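Local coordinates for ABC-type branched-chain amino acid transport systems periplasmic component-like protein (Thermomonospora curvata, PDB 4N03), which probably binds a fatty acid, such as the palmitic acid held in this structure, as the extracytoplasmic substrate-binding component of an ABC transporter, at residues D149-K162 with E387-P401. Residues are numbered along the deposited sequence; the frame is centred on the assembly and turned at random.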
loop_
_atom_site.group_PDB
_atom_site.type_symbol
_atom_site.label_atom_id
_atom_site.label_comp_id
_atom_site.label_asym_id
_atom_site.label_seq_id
_atom_site.Cartn_x
_atom_site.Cartn_y
_atom_site.Cartn_z
ATOM N N ASP A 149 -7.341 7.671 4.795
ATOM C CA ASP A 149 -8.196 8.829 5.016
ATOM C C ASP A 149 -7.800 10.005 4.145
ATOM O O ASP A 149 -8.629 10.583 3.479
ATOM C CB ASP A 149 -8.327 9.197 6.486
ATOM C CG ASP A 149 -7.044 9.318 7.274
ATOM O OD1 ASP A 149 -5.936 9.151 6.708
ATOM O OD2 ASP A 149 -7.177 9.559 8.505
ATOM N N VAL A 150 -6.507 10.337 4.158
ATOM C CA VAL A 150 -6.009 11.401 3.316
ATOM C C VAL A 150 -6.263 11.118 1.850
ATOM O O VAL A 150 -6.657 12.027 1.116
ATOM C CB VAL A 150 -4.491 11.581 3.576
ATOM C CG1 VAL A 150 -3.779 12.412 2.498
ATOM C CG2 VAL A 150 -4.292 12.183 4.965
ATOM N N ASP A 151 -6.108 9.872 1.379
ATOM C CA ASP A 151 -6.431 9.564 -0.008
ATOM C C ASP A 151 -7.904 9.834 -0.330
ATOM O O ASP A 151 -8.197 10.360 -1.386
ATOM C CB ASP A 151 -6.117 8.118 -0.369
ATOM C CG ASP A 151 -4.647 7.852 -0.588
ATOM O OD1 ASP A 151 -3.874 8.776 -0.844
ATOM O OD2 ASP A 151 -4.330 6.632 -0.535
HETATM N N MSE A 152 -8.845 9.445 0.548
HETATM C CA MSE A 152 -10.240 9.744 0.288
HETATM C C MSE A 152 -10.546 11.224 0.386
HETATM O O MSE A 152 -11.386 11.696 -0.348
HETATM C CB MSE A 152 -11.155 8.959 1.239
HETATM C CG MSE A 152 -11.178 7.455 0.965
HETATM SE SE MSE A 152 -11.978 7.035 -0.748
HETATM C CE MSE A 152 -10.465 6.765 -1.776
ATOM N N ILE A 153 -9.883 11.952 1.268
ATOM C CA ILE A 153 -10.131 13.399 1.319
ATOM C C ILE A 153 -9.722 14.057 0.006
ATOM O O ILE A 153 -10.469 14.812 -0.614
ATOM C CB ILE A 153 -9.397 14.013 2.519
ATOM C CG1 ILE A 153 -10.035 13.516 3.835
ATOM C CG2 ILE A 153 -9.489 15.522 2.459
ATOM C CD1 ILE A 153 -9.146 13.751 5.035
ATOM N N ASN A 154 -8.491 13.747 -0.425
ATOM C CA ASN A 154 -8.014 14.222 -1.735
ATOM C C ASN A 154 -8.948 13.783 -2.853
ATOM O O ASN A 154 -9.303 14.559 -3.717
ATOM C CB ASN A 154 -6.581 13.775 -1.985
ATOM C CG ASN A 154 -5.547 14.595 -1.245
ATOM O OD1 ASN A 154 -5.716 15.790 -1.033
ATOM N ND2 ASN A 154 -4.449 13.972 -0.876
ATOM N N GLY A 155 -9.341 12.513 -2.830
ATOM C CA GLY A 155 -10.184 11.998 -3.878
ATOM C C GLY A 155 -11.560 12.605 -3.961
ATOM O O GLY A 155 -12.081 12.897 -5.028
ATOM N N VAL A 156 -12.210 12.843 -2.800
ATOM C CA VAL A 156 -13.497 13.523 -2.779
ATOM C C VAL A 156 -13.361 14.961 -3.220
ATOM O O VAL A 156 -14.203 15.468 -3.963
ATOM C CB VAL A 156 -14.182 13.370 -1.409
ATOM C CG1 VAL A 156 -15.424 14.228 -1.335
ATOM C CG2 VAL A 156 -14.487 11.884 -1.168
ATOM N N GLN A 157 -12.312 15.636 -2.773
ATOM C CA GLN A 157 -12.098 16.999 -3.247
ATOM C C GLN A 157 -11.952 17.013 -4.764
ATOM O O GLN A 157 -12.455 17.881 -5.461
ATOM C CB GLN A 157 -10.887 17.614 -2.601
ATOM C CG GLN A 157 -10.638 19.064 -3.034
ATOM C CD GLN A 157 -11.699 20.014 -2.528
ATOM O OE1 GLN A 157 -11.679 20.423 -1.359
ATOM N NE2 GLN A 157 -12.646 20.355 -3.365
ATOM N N TRP A 158 -11.250 16.010 -5.318
ATOM C CA TRP A 158 -11.109 15.869 -6.764
ATOM C C TRP A 158 -12.432 15.634 -7.447
ATOM O O TRP A 158 -12.735 16.266 -8.450
ATOM C CB TRP A 158 -10.130 14.743 -7.077
ATOM C CG TRP A 158 -9.923 14.452 -8.531
ATOM C CD1 TRP A 158 -9.125 15.119 -9.398
ATOM C CD2 TRP A 158 -10.539 13.401 -9.264
ATOM N NE1 TRP A 158 -9.189 14.530 -10.638
ATOM C CE2 TRP A 158 -10.071 13.495 -10.594
ATOM C CE3 TRP A 158 -11.441 12.400 -8.933
ATOM C CZ2 TRP A 158 -10.465 12.606 -11.587
ATOM C CZ3 TRP A 158 -11.825 11.497 -9.942
ATOM C CH2 TRP A 158 -11.332 11.620 -11.239
ATOM N N LEU A 159 -13.267 14.751 -6.892
ATOM C CA LEU A 159 -14.598 14.554 -7.471
ATOM C C LEU A 159 -15.378 15.863 -7.581
ATOM O O LEU A 159 -16.073 16.130 -8.550
ATOM C CB LEU A 159 -15.415 13.550 -6.665
ATOM C CG LEU A 159 -14.972 12.090 -6.680
ATOM C CD1 LEU A 159 -15.785 11.276 -5.703
ATOM C CD2 LEU A 159 -15.058 11.487 -8.070
HETATM N N MSE A 160 -15.298 16.706 -6.520
HETATM C CA MSE A 160 -15.977 18.001 -6.509
HETATM C C MSE A 160 -15.368 18.968 -7.512
HETATM O O MSE A 160 -16.066 19.668 -8.244
HETATM C CB MSE A 160 -15.803 18.670 -5.159
HETATM C CG MSE A 160 -16.562 17.977 -4.068
HETATM SE SE MSE A 160 -18.380 18.692 -3.973
HETATM C CE MSE A 160 -17.642 20.385 -3.372
ATOM N N ASP A 161 -14.036 19.000 -7.537
ATOM C CA ASP A 161 -13.351 19.880 -8.478
ATOM C C ASP A 161 -13.654 19.530 -9.919
ATOM O O ASP A 161 -13.740 20.427 -10.767
ATOM C CB ASP A 161 -11.835 19.780 -8.300
ATOM C CG ASP A 161 -11.328 20.389 -7.032
ATOM O OD1 ASP A 161 -12.064 21.084 -6.309
ATOM O OD2 ASP A 161 -10.131 20.136 -6.748
ATOM N N LYS A 162 -13.866 18.253 -10.190
ATOM C CA LYS A 162 -14.178 17.779 -11.528
ATOM C C LYS A 162 -15.665 17.758 -11.843
ATOM O O LYS A 162 -16.096 17.301 -12.890
ATOM C CB LYS A 162 -13.525 16.423 -11.791
ATOM C CG LYS A 162 -12.023 16.493 -11.677
ATOM C CD LYS A 162 -11.389 17.564 -12.577
ATOM C CE LYS A 162 -9.877 17.548 -12.578
ATOM N NZ LYS A 162 -9.292 18.659 -13.363
ATOM N N GLU A 387 -4.808 12.270 -12.621
ATOM C CA GLU A 387 -4.416 13.502 -11.936
ATOM C C GLU A 387 -3.105 13.273 -11.288
ATOM O O GLU A 387 -2.928 12.336 -10.508
ATOM C CB GLU A 387 -5.461 13.886 -10.891
ATOM C CG GLU A 387 -5.354 15.295 -10.365
ATOM C CD GLU A 387 -5.712 16.320 -11.408
ATOM O OE1 GLU A 387 -6.703 16.121 -12.140
ATOM O OE2 GLU A 387 -5.040 17.347 -11.439
ATOM N N GLN A 388 -2.138 14.133 -11.611
ATOM C CA GLN A 388 -0.824 14.056 -10.982
ATOM C C GLN A 388 -0.973 14.272 -9.474
ATOM O O GLN A 388 -1.908 14.913 -8.990
ATOM C CB GLN A 388 0.121 15.142 -11.523
ATOM C CG GLN A 388 0.574 14.910 -12.963
ATOM C CD GLN A 388 1.444 13.664 -13.155
ATOM O OE1 GLN A 388 2.080 13.147 -12.234
ATOM N NE2 GLN A 388 1.516 13.210 -14.370
ATOM N N ALA A 389 -0.046 13.712 -8.715
ATOM C CA ALA A 389 -0.156 13.747 -7.252
ATOM C C ALA A 389 -0.351 15.144 -6.721
ATOM O O ALA A 389 0.355 16.065 -7.103
ATOM C CB ALA A 389 1.037 13.111 -6.606
ATOM N N PHE A 390 -1.319 15.299 -5.833
ATOM C CA PHE A 390 -1.666 16.586 -5.261
ATOM C C PHE A 390 -2.065 16.435 -3.802
ATOM O O PHE A 390 -2.559 15.417 -3.382
ATOM C CB PHE A 390 -2.788 17.269 -6.053
ATOM C CG PHE A 390 -4.125 16.578 -5.926
ATOM C CD1 PHE A 390 -4.407 15.470 -6.687
ATOM C CD2 PHE A 390 -5.080 16.979 -4.971
ATOM C CE1 PHE A 390 -5.594 14.789 -6.538
ATOM C CE2 PHE A 390 -6.278 16.274 -4.820
ATOM C CZ PHE A 390 -6.499 15.163 -5.593
ATOM N N GLU A 391 -1.874 17.518 -3.070
ATOM C CA GLU A 391 -2.352 17.665 -1.707
ATOM C C GLU A 391 -3.374 18.760 -1.654
ATOM O O GLU A 391 -3.033 19.928 -1.821
ATOM C CB GLU A 391 -1.176 17.957 -0.802
ATOM C CG GLU A 391 -1.579 18.199 0.648
ATOM C CD GLU A 391 -0.405 18.457 1.561
ATOM O OE1 GLU A 391 0.776 18.461 1.114
ATOM O OE2 GLU A 391 -0.700 18.552 2.766
ATOM N N SER A 392 -4.626 18.403 -1.523
ATOM C CA SER A 392 -5.656 19.421 -1.293
ATOM C C SER A 392 -5.457 20.171 0.005
ATOM O O SER A 392 -4.907 19.645 0.934
ATOM C CB SER A 392 -7.047 18.807 -1.318
ATOM O OG SER A 392 -7.294 17.921 -0.258
ATOM N N GLU A 393 -5.903 21.411 0.037
ATOM C CA GLU A 393 -5.971 22.159 1.311
ATOM C C GLU A 393 -6.766 21.418 2.351
ATOM O O GLU A 393 -6.416 21.398 3.528
ATOM C CB GLU A 393 -6.506 23.560 1.100
ATOM C CG GLU A 393 -5.568 24.461 0.330
ATOM C CD GLU A 393 -4.190 24.623 0.948
ATOM O OE1 GLU A 393 -4.080 25.038 2.130
ATOM O OE2 GLU A 393 -3.184 24.336 0.248
ATOM N N LEU A 394 -7.830 20.782 1.909
ATOM C CA LEU A 394 -8.663 20.016 2.747
ATOM C C LEU A 394 -7.861 18.931 3.469
ATOM O O LEU A 394 -7.975 18.726 4.680
ATOM C CB LEU A 394 -9.772 19.453 1.863
ATOM C CG LEU A 394 -10.913 18.763 2.557
ATOM C CD1 LEU A 394 -11.682 19.672 3.481
ATOM C CD2 LEU A 394 -11.882 18.161 1.533
ATOM N N ALA A 395 -7.046 18.183 2.697
ATOM C CA ALA A 395 -6.207 17.172 3.293
ATOM C C ALA A 395 -5.059 17.736 4.131
ATOM O O ALA A 395 -4.655 17.141 5.107
ATOM C CB ALA A 395 -5.635 16.253 2.237
ATOM N N LYS A 396 -4.529 18.880 3.716
ATOM C CA LYS A 396 -3.425 19.495 4.417
ATOM C C LYS A 396 -3.827 19.887 5.851
ATOM O O LYS A 396 -3.023 19.768 6.734
ATOM C CB LYS A 396 -3.022 20.773 3.706
ATOM C CG LYS A 396 -1.794 21.493 4.262
ATOM C CD LYS A 396 -1.446 22.625 3.271
ATOM C CE LYS A 396 -0.179 23.361 3.539
ATOM N NZ LYS A 396 -0.152 24.544 2.641
ATOM N N ASN A 397 -5.067 20.349 6.063
ATOM C CA ASN A 397 -5.502 20.860 7.338
ATOM C C ASN A 397 -6.160 19.801 8.206
ATOM O O ASN A 397 -6.408 20.047 9.380
ATOM C CB ASN A 397 -6.408 22.093 7.162
ATOM C CG ASN A 397 -5.698 23.239 6.461
ATOM O OD1 ASN A 397 -4.479 23.356 6.516
ATOM N ND2 ASN A 397 -6.445 24.065 5.825
ATOM N N TYR A 398 -6.475 18.649 7.629
ATOM C CA TYR A 398 -7.093 17.544 8.321
ATOM C C TYR A 398 -6.170 17.031 9.397
ATOM O O TYR A 398 -4.958 16.953 9.248
ATOM C CB TYR A 398 -7.297 16.424 7.292
ATOM C CG TYR A 398 -7.753 15.088 7.861
ATOM C CD1 TYR A 398 -8.996 14.895 8.462
ATOM C CD2 TYR A 398 -6.925 13.990 7.785
ATOM C CE1 TYR A 398 -9.383 13.680 8.924
ATOM C CE2 TYR A 398 -7.308 12.773 8.224
ATOM C CZ TYR A 398 -8.539 12.586 8.800
ATOM O OH TYR A 398 -8.952 11.395 9.274
ATOM N N GLN A 399 -6.788 16.687 10.545
ATOM C CA GLN A 399 -6.106 16.076 11.678
ATOM C C GLN A 399 -6.066 14.587 11.559
ATOM O O GLN A 399 -7.090 13.925 11.607
ATOM C CB GLN A 399 -6.815 16.466 12.982
ATOM C CG GLN A 399 -6.970 17.924 13.211
ATOM C CD GLN A 399 -5.636 18.600 13.233
ATOM O OE1 GLN A 399 -4.925 18.495 14.251
ATOM N NE2 GLN A 399 -5.272 19.305 12.172
ATOM N N VAL A 400 -4.863 14.038 11.351
ATOM C CA VAL A 400 -4.733 12.629 11.079
ATOM C C VAL A 400 -4.601 11.919 12.434
ATOM O O VAL A 400 -3.720 12.249 13.223
ATOM C CB VAL A 400 -3.501 12.338 10.189
ATOM C CG1 VAL A 400 -3.402 10.863 9.926
ATOM C CG2 VAL A 400 -3.612 13.110 8.881
ATOM N N PRO A 401 -5.450 10.924 12.715
ATOM C CA PRO A 401 -5.311 10.215 13.985
ATOM C C PRO A 401 -4.064 9.366 14.025
ATOM O O PRO A 401 -3.568 8.903 12.955
ATOM C CB PRO A 401 -6.581 9.348 14.050
ATOM C CG PRO A 401 -6.929 9.142 12.620
ATOM C CD PRO A 401 -6.580 10.431 11.937
HETATM O O HOH W 1 -9.249 21.660 -0.594
HETATM O O HOH W 2 -6.645 18.314 -14.098
#
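N154 OD1, from helix 149-161, takes two hydrogen bonds from S392, one from S392 N at 2.9 Å and a second from its hydroxyl OG. S392 OG also accepts from A395 N (3.0 Å), the capping bond of helix 393-397, so one residue caps the short helix and holds it to N154. Farther along, Y398 OH donates to D149 OD2 at 2.7 Å from above the carboxylate plane, with ring and carboxylate almost perpendicular (87°). At the other end, W158 NE1 makes a weak bond to E387 OE1, which water 2 also links to K162 NZ. Water 1 joins Q157 OE1 to L394 N. The F390 ring, beside N154 CB and W158 CB, meets the carbonyl N154 O at its edge. Among apolar contacts, I153 divides its branches: chi1 of -68° turns CG2 to L394 CG (3.5 Å), leaving CG1 to carry CD1 over the centre of the Y398 face, a CH-pi contact. V150 CG2 meets V400 CG2. A leucine in place of Y398 would probably leave D149 OD2 without its hydroxyl donor and I153 CD1 without its aromatic floor. The two helices run nearly antiparallel (155°), packing the end of edge strand 383-390 and the short helix after it onto helix 149-161 in one lobe of the periplasmic-binding-protein fold.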